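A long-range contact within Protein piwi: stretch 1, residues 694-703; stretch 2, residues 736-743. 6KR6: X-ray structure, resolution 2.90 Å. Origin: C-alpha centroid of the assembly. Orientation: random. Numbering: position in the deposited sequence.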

# COMPACT_ATOMS: atom_id res chain seq x y z
N THR A 694 -3.29 2.33 6.10
CA THR A 694 -3.28 2.07 4.67
C THR A 694 -3.00 3.35 3.91
O THR A 694 -3.66 4.37 4.14
CB THR A 694 -4.62 1.48 4.21
OG1 THR A 694 -4.83 0.21 4.83
CG2 THR A 694 -4.64 1.30 2.70
N ARG A 695 -2.02 3.31 3.00
CA ARG A 695 -1.71 4.44 2.13
C ARG A 695 -2.66 4.38 0.94
O ARG A 695 -2.41 3.68 -0.04
CB ARG A 695 -0.25 4.40 1.69
N SER A 696 -3.76 5.12 1.04
CA SER A 696 -4.83 5.05 0.05
C SER A 696 -4.48 5.97 -1.12
O SER A 696 -4.81 7.16 -1.13
CB SER A 696 -6.16 5.43 0.68
OG SER A 696 -7.24 5.02 -0.14
N MET A 697 -3.79 5.42 -2.11
CA MET A 697 -3.54 6.14 -3.36
C MET A 697 -4.79 6.23 -4.22
O MET A 697 -4.75 6.87 -5.28
CB MET A 697 -2.42 5.46 -4.14
CG MET A 697 -1.06 5.51 -3.47
SD MET A 697 0.23 4.58 -4.33
CE MET A 697 0.28 5.43 -5.90
N ASN A 698 -5.90 5.62 -3.80
CA ASN A 698 -7.12 5.63 -4.60
C ASN A 698 -7.95 6.88 -4.33
O ASN A 698 -8.56 7.44 -5.25
CB ASN A 698 -7.93 4.36 -4.31
CG ASN A 698 -9.42 4.57 -4.50
OD1 ASN A 698 -10.13 4.89 -3.55
ND2 ASN A 698 -9.90 4.37 -5.72
N THR A 699 -8.00 7.32 -3.08
CA THR A 699 -8.81 8.46 -2.67
C THR A 699 -7.90 9.64 -2.34
O THR A 699 -6.98 9.51 -1.52
CB THR A 699 -9.67 8.11 -1.46
OG1 THR A 699 -10.57 7.05 -1.80
CG2 THR A 699 -10.46 9.32 -1.00
N ARG A 700 -8.16 10.78 -2.98
CA ARG A 700 -7.40 12.00 -2.76
C ARG A 700 -8.35 13.14 -2.47
O ARG A 700 -9.56 13.06 -2.70
CB ARG A 700 -6.51 12.34 -3.97
CG ARG A 700 -5.95 11.13 -4.69
CD ARG A 700 -4.45 11.25 -4.90
NE ARG A 700 -3.92 10.07 -5.58
CZ ARG A 700 -2.62 9.78 -5.68
NH1 ARG A 700 -2.24 8.68 -6.31
NH2 ARG A 700 -1.71 10.58 -5.14
N PHE A 701 -7.79 14.23 -1.94
CA PHE A 701 -8.53 15.47 -1.73
C PHE A 701 -7.52 16.60 -1.58
O PHE A 701 -6.38 16.38 -1.16
CB PHE A 701 -9.44 15.38 -0.50
CG PHE A 701 -8.76 14.89 0.74
CD1 PHE A 701 -8.17 15.78 1.63
CD2 PHE A 701 -8.71 13.54 1.04
CE1 PHE A 701 -7.54 15.34 2.77
CE2 PHE A 701 -8.08 13.08 2.18
CZ PHE A 701 -7.50 13.98 3.05
N PHE A 702 -7.96 17.81 -1.93
CA PHE A 702 -7.06 18.95 -1.99
C PHE A 702 -7.74 20.18 -1.39
O PHE A 702 -8.96 20.24 -1.27
CB PHE A 702 -6.64 19.24 -3.44
CG PHE A 702 -6.24 18.02 -4.21
CD1 PHE A 702 -5.09 17.33 -3.88
CD2 PHE A 702 -7.02 17.56 -5.26
CE1 PHE A 702 -4.72 16.20 -4.59
CE2 PHE A 702 -6.66 16.43 -5.97
CZ PHE A 702 -5.50 15.75 -5.63
N LEU A 703 -6.91 21.15 -1.02
CA LEU A 703 -7.37 22.42 -0.46
C LEU A 703 -7.07 23.54 -1.45
O LEU A 703 -5.90 23.75 -1.81
CB LEU A 703 -6.69 22.71 0.88
CG LEU A 703 -6.88 24.12 1.42
CD1 LEU A 703 -8.21 24.25 2.15
CD2 LEU A 703 -5.72 24.52 2.33
N GLY A 736 4.60 16.48 -6.79
CA GLY A 736 3.69 15.36 -6.90
C GLY A 736 2.35 15.63 -6.25
O GLY A 736 2.00 16.75 -5.87
N THR A 737 1.58 14.55 -6.12
CA THR A 737 0.26 14.59 -5.51
C THR A 737 0.28 13.86 -4.18
O THR A 737 0.93 12.81 -4.06
CB THR A 737 -0.79 13.97 -6.44
OG1 THR A 737 -0.34 14.05 -7.80
CG2 THR A 737 -2.11 14.70 -6.31
N VAL A 738 -0.43 14.40 -3.19
CA VAL A 738 -0.44 13.78 -1.87
C VAL A 738 -1.26 12.50 -1.91
O VAL A 738 -2.35 12.45 -2.52
CB VAL A 738 -1.01 14.74 -0.81
CG1 VAL A 738 -0.69 14.23 0.58
CG2 VAL A 738 -0.46 16.12 -1.00
N SER A 739 -0.75 11.47 -1.26
CA SER A 739 -1.53 10.26 -0.99
C SER A 739 -1.87 10.26 0.49
O SER A 739 -0.99 10.00 1.32
CB SER A 739 -0.73 9.01 -1.36
OG SER A 739 -0.13 9.15 -2.63
N PRO A 740 -3.12 10.55 0.88
CA PRO A 740 -3.45 10.60 2.30
C PRO A 740 -3.41 9.21 2.92
O PRO A 740 -3.63 8.20 2.24
CB PRO A 740 -4.87 11.16 2.31
CG PRO A 740 -5.44 10.73 1.01
CD PRO A 740 -4.30 10.77 0.02
N THR A 741 -3.11 9.16 4.21
CA THR A 741 -3.07 7.90 4.93
C THR A 741 -4.45 7.61 5.52
O THR A 741 -5.11 8.51 6.04
CB THR A 741 -2.02 7.93 6.04
OG1 THR A 741 -0.83 8.56 5.55
CG2 THR A 741 -1.68 6.52 6.50
N SER A 742 -4.88 6.36 5.42
CA SER A 742 -6.18 5.93 5.92
C SER A 742 -5.96 5.12 7.20
O SER A 742 -5.33 4.06 7.17
CB SER A 742 -6.93 5.10 4.88
OG SER A 742 -8.16 4.63 5.40
N TYR A 743 -6.48 5.63 8.31
CA TYR A 743 -6.38 4.96 9.60
C TYR A 743 -7.74 4.36 9.94
O TYR A 743 -8.72 5.10 10.08
CB TYR A 743 -5.92 5.93 10.69
CG TYR A 743 -4.61 6.61 10.37
CD1 TYR A 743 -3.40 6.07 10.79
CD2 TYR A 743 -4.58 7.79 9.65
CE1 TYR A 743 -2.20 6.68 10.50
CE2 TYR A 743 -3.38 8.42 9.36
CZ TYR A 743 -2.20 7.86 9.78
OH TYR A 743 -1.00 8.48 9.49

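Two segments of the Piwi chain, at least 35 residues apart in sequence wherever they touch, meet through an antiparallel strand pairing and the loops that follow it in stretch 1 and precede it in stretch 2, and bury 568 Å² between them. The pairing rests on Thr694 and Ser742, whose backbones satisfy each other completely: Thr694 N donates to Ser742 O (2.9 Å) and Ser742 N returns the bond to Thr694 O (2.7 Å), both nearly straight. The side chains of this pair share one face of the sheet, with Thr694 CB 4.3 Å from Ser742 CB. Thr694 OG1 finds its partner elsewhere in the structure. Arg695 and Thr741 form the next, non-hydrogen-bonded pair, with Arg695 CA 4.7 Å from Thr741 CA and side chains on the other face; Arg695 is modelled only to CB, whereas Thr741 OG1 is bonded elsewhere.

Beyond this pair the register continues but the bonds weaken: Ser696 N reaches Pro740 O at 3.3 Å with an angle of 137°, and a weak local bond runs from Met697 N to Arg695 O (3.0 Å). Pro740 suits the edge of the pairing: it has no backbone N-H to leave unsatisfied, yet its carbonyl still accepts. Pro740 is buried, its CA-to-CB bond points toward stretch 1, and the residue has the largest area covered by the other stretch, 92 Å². Pro740 CG lies 3.2 Å from Thr699 O, a contact without a hydrogen bond, and 3.7 Å from Phe701 CE2, where the aromatic ring gives it an apolar neighbour.

Arg700 makes the one side-chain hydrogen bond between the stretches. Its CB points sideways, but the long side chain brings the guanidinium to the backbone of stretch 2, where Arg700 NH2 donates weakly to Val738 O (3.3 Å, 146°), an acceptor at the edge of the group and near its plane. Ser739 OG is equally near Arg700 NH2, at 3.3 Å, but the angle is too poor for a hydrogen bond. The other two nitrogens turn back on their own stretch: Arg700 NE and Arg700 NH1 each donate weakly to Met697 O, both at 3.3 Å, and both have partners elsewhere as well. One buried side chain thus ties the turn at Met697 to the loop at Val738. Nearby, Thr699 OG1 donates to Asn698 OD1 (2.8 Å), a bond within stretch 1.

Thr737 closes the contact. Its CA-to-CB bond points toward stretch 1, and its methyl Thr737 CG2 lies 3.5 Å from CE1 of the buried Phe702, while its OG1 is hydrogen-bonded elsewhere.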